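Local coordinates for protein GDP-mannose-dependent alpha-(1-6)-phosphatidylinositol monomannoside mannosyltransferase (Corynebacterium glutamicum, PDB 3OKP) that acts as a glycosyltransferase of the GT-B fold and binds guanosine-5'-diphosphate-alpha-d-mannose, at residues Val38-Thr43 and Glu59-Pro64. Sequence-based numbering, arbitrary orientation.
Sequences VVFAST and EVIRWP
Val39 and Ala41 face Glu59, Ile61 and Trp63 through their backbones in a parallel beta-alpha-beta unit of the Rossmann-like domain of a GT-B glycosyltransferase, where 59-63 is an outermost strand of the sheet. The unit illustrates how a parallel pair shares out its polar groups. Val39 N donates to Glu59 O at 3.0 Å, and Val39 O receives Ile61 N; Ala41 N then donates to Ile61 O, and Ala41 O receives Trp63 N at 2.7 Å. The alternate residues Val38 and Phe40 make their backbone bonds with strand 7-11, giving strand 37-42 a partner on either side.

On one face Ile61 CD1 meets Val38 CG1 at 3.7 Å, and the side chains of Phe40 and Trp63 run side by side, the phenyl ring oblique to the five-membered ring of the indole (67°), with Phe40 CZ reaching Trp63 CE3 at 3.7 Å. Helix 72-84 packs against this face, Arg85 makes a salt bridge with Glu59 OE1, and Ser42 OG hydrogen-bonds Asn12 OD1 and Gln44 NE2.

The other face carries Arg62, whose CD is turned out of the extended line (chi2 -76°) to lie near Thr43 OG1 and Ser42 O. Its NH1 donates to Ser42 O at 2.9 Å, the acceptor lying in the guanidinium plane, while NE forms a salt bridge with Asp53 OD2 and NH2 donates to Pro15 O, so that each nitrogen has a partner. Beyond Ser42, Thr43 OG1 donates to Trp63 O at 2.8 Å, standing 60° out of the carbonyl plane.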
loop_
_atom_site.group_PDB
_atom_site.type_symbol
_atom_site.label_atom_id
_atom_site.label_comp_id
_atom_site.label_asym_id
_atom_site.label_seq_id
_atom_site.Cartn_x
_atom_site.Cartn_y
_atom_site.Cartn_z
ATOM N N VAL A 38 17.311 8.267 -12.930
ATOM C CA VAL A 38 16.988 7.891 -14.306
ATOM C C VAL A 38 16.133 6.621 -14.256
ATOM O O VAL A 38 16.406 5.721 -13.463
ATOM C CB VAL A 38 18.258 7.636 -15.172
ATOM C CG1 VAL A 38 17.877 7.389 -16.632
ATOM C CG2 VAL A 38 19.239 8.808 -15.079
ATOM N N VAL A 39 15.095 6.561 -15.086
ATOM C CA VAL A 39 14.232 5.379 -15.156
ATOM C C VAL A 39 14.417 4.648 -16.484
ATOM O O VAL A 39 14.490 5.276 -17.543
ATOM C CB VAL A 39 12.732 5.731 -14.941
ATOM C CG1 VAL A 39 11.848 4.481 -15.038
ATOM C CG2 VAL A 39 12.526 6.414 -13.590
ATOM N N PHE A 40 14.513 3.323 -16.400
ATOM C CA PHE A 40 14.519 2.430 -17.557
ATOM C C PHE A 40 13.269 1.549 -17.453
ATOM O O PHE A 40 13.198 0.644 -16.615
ATOM C CB PHE A 40 15.815 1.600 -17.572
ATOM C CG PHE A 40 15.947 0.656 -18.746
ATOM C CD1 PHE A 40 15.687 1.084 -20.049
ATOM C CD2 PHE A 40 16.371 -0.660 -18.545
ATOM C CE1 PHE A 40 15.821 0.211 -21.130
ATOM C CE2 PHE A 40 16.512 -1.541 -19.617
ATOM C CZ PHE A 40 16.235 -1.107 -20.913
ATOM N N ALA A 41 12.275 1.841 -18.292
ATOM C CA ALA A 41 10.957 1.212 -18.179
ATOM C C ALA A 41 10.423 0.671 -19.505
ATOM O O ALA A 41 10.720 1.208 -20.570
ATOM C CB ALA A 41 9.958 2.193 -17.564
ATOM N N SER A 42 9.628 -0.394 -19.424
ATOM C CA SER A 42 8.919 -0.934 -20.586
ATOM C C SER A 42 7.884 0.062 -21.129
ATOM O O SER A 42 7.568 1.062 -20.476
ATOM C CB SER A 42 8.241 -2.257 -20.224
ATOM O OG SER A 42 7.345 -2.088 -19.142
ATOM N N THR A 43 7.364 -0.219 -22.322
ATOM C CA THR A 43 6.405 0.665 -22.985
ATOM C C THR A 43 5.170 -0.117 -23.429
ATOM O O THR A 43 5.271 -1.046 -24.232
ATOM C CB THR A 43 7.039 1.359 -24.214
ATOM O OG1 THR A 43 8.326 1.879 -23.859
ATOM C CG2 THR A 43 6.148 2.494 -24.723
ATOM N N GLU A 59 14.513 11.996 -16.115
ATOM C CA GLU A 59 14.604 11.258 -17.377
ATOM C C GLU A 59 14.015 9.850 -17.295
ATOM O O GLU A 59 14.287 9.101 -16.351
ATOM C CB GLU A 59 16.065 11.189 -17.846
ATOM C CG GLU A 59 16.276 10.430 -19.161
ATOM C CD GLU A 59 17.737 10.314 -19.559
ATOM O OE1 GLU A 59 18.616 10.389 -18.669
ATOM O OE2 GLU A 59 18.007 10.138 -20.768
ATOM N N VAL A 60 13.207 9.506 -18.297
ATOM C CA VAL A 60 12.706 8.144 -18.480
ATOM C C VAL A 60 13.191 7.622 -19.833
ATOM O O VAL A 60 12.911 8.219 -20.875
ATOM C CB VAL A 60 11.153 8.070 -18.406
ATOM C CG1 VAL A 60 10.660 6.634 -18.613
ATOM C CG2 VAL A 60 10.647 8.616 -17.075
ATOM N N ILE A 61 13.944 6.527 -19.798
ATOM C CA ILE A 61 14.387 5.842 -21.010
ATOM C C ILE A 61 13.453 4.660 -21.253
ATOM O O ILE A 61 13.413 3.713 -20.463
ATOM C CB ILE A 61 15.863 5.370 -20.908
ATOM C CG1 ILE A 61 16.786 6.568 -20.647
ATOM C CG2 ILE A 61 16.281 4.610 -22.173
ATOM C CD1 ILE A 61 18.182 6.198 -20.166
ATOM N N ARG A 62 12.695 4.733 -22.344
ATOM C CA ARG A 62 11.680 3.728 -22.637
ATOM C C ARG A 62 12.221 2.554 -23.451
ATOM O O ARG A 62 12.797 2.732 -24.530
ATOM C CB ARG A 62 10.473 4.363 -23.336
ATOM C CG ARG A 62 9.637 5.296 -22.453
ATOM C CD ARG A 62 8.759 4.528 -21.471
ATOM N NE ARG A 62 7.924 5.426 -20.672
ATOM C CZ ARG A 62 6.982 5.026 -19.821
ATOM N NH1 ARG A 62 6.739 3.731 -19.645
ATOM N NH2 ARG A 62 6.281 5.924 -19.144
ATOM N N TRP A 63 12.038 1.356 -22.903
ATOM C CA TRP A 63 12.345 0.104 -23.583
ATOM C C TRP A 63 11.161 -0.217 -24.506
ATOM O O TRP A 63 10.029 -0.347 -24.034
ATOM C CB TRP A 63 12.579 -0.991 -22.531
ATOM C CG TRP A 63 13.026 -2.349 -23.034
ATOM C CD1 TRP A 63 12.410 -3.545 -22.792
ATOM C CD2 TRP A 63 14.194 -2.653 -23.819
ATOM N NE1 TRP A 63 13.107 -4.570 -23.386
ATOM C CE2 TRP A 63 14.204 -4.053 -24.023
ATOM C CE3 TRP A 63 15.225 -1.881 -24.374
ATOM C CZ2 TRP A 63 15.207 -4.699 -24.764
ATOM C CZ3 TRP A 63 16.221 -2.525 -25.114
ATOM C CH2 TRP A 63 16.203 -3.921 -25.298
ATOM N N PRO A 64 11.413 -0.321 -25.830
ATOM C CA PRO A 64 10.332 -0.443 -26.820
ATOM C C PRO A 64 9.667 -1.827 -26.848
ATOM O O PRO A 64 9.300 -2.319 -27.919
ATOM C CB PRO A 64 11.048 -0.162 -28.147
ATOM C CG PRO A 64 12.438 -0.660 -27.918
ATOM C CD PRO A 64 12.742 -0.335 -26.471
#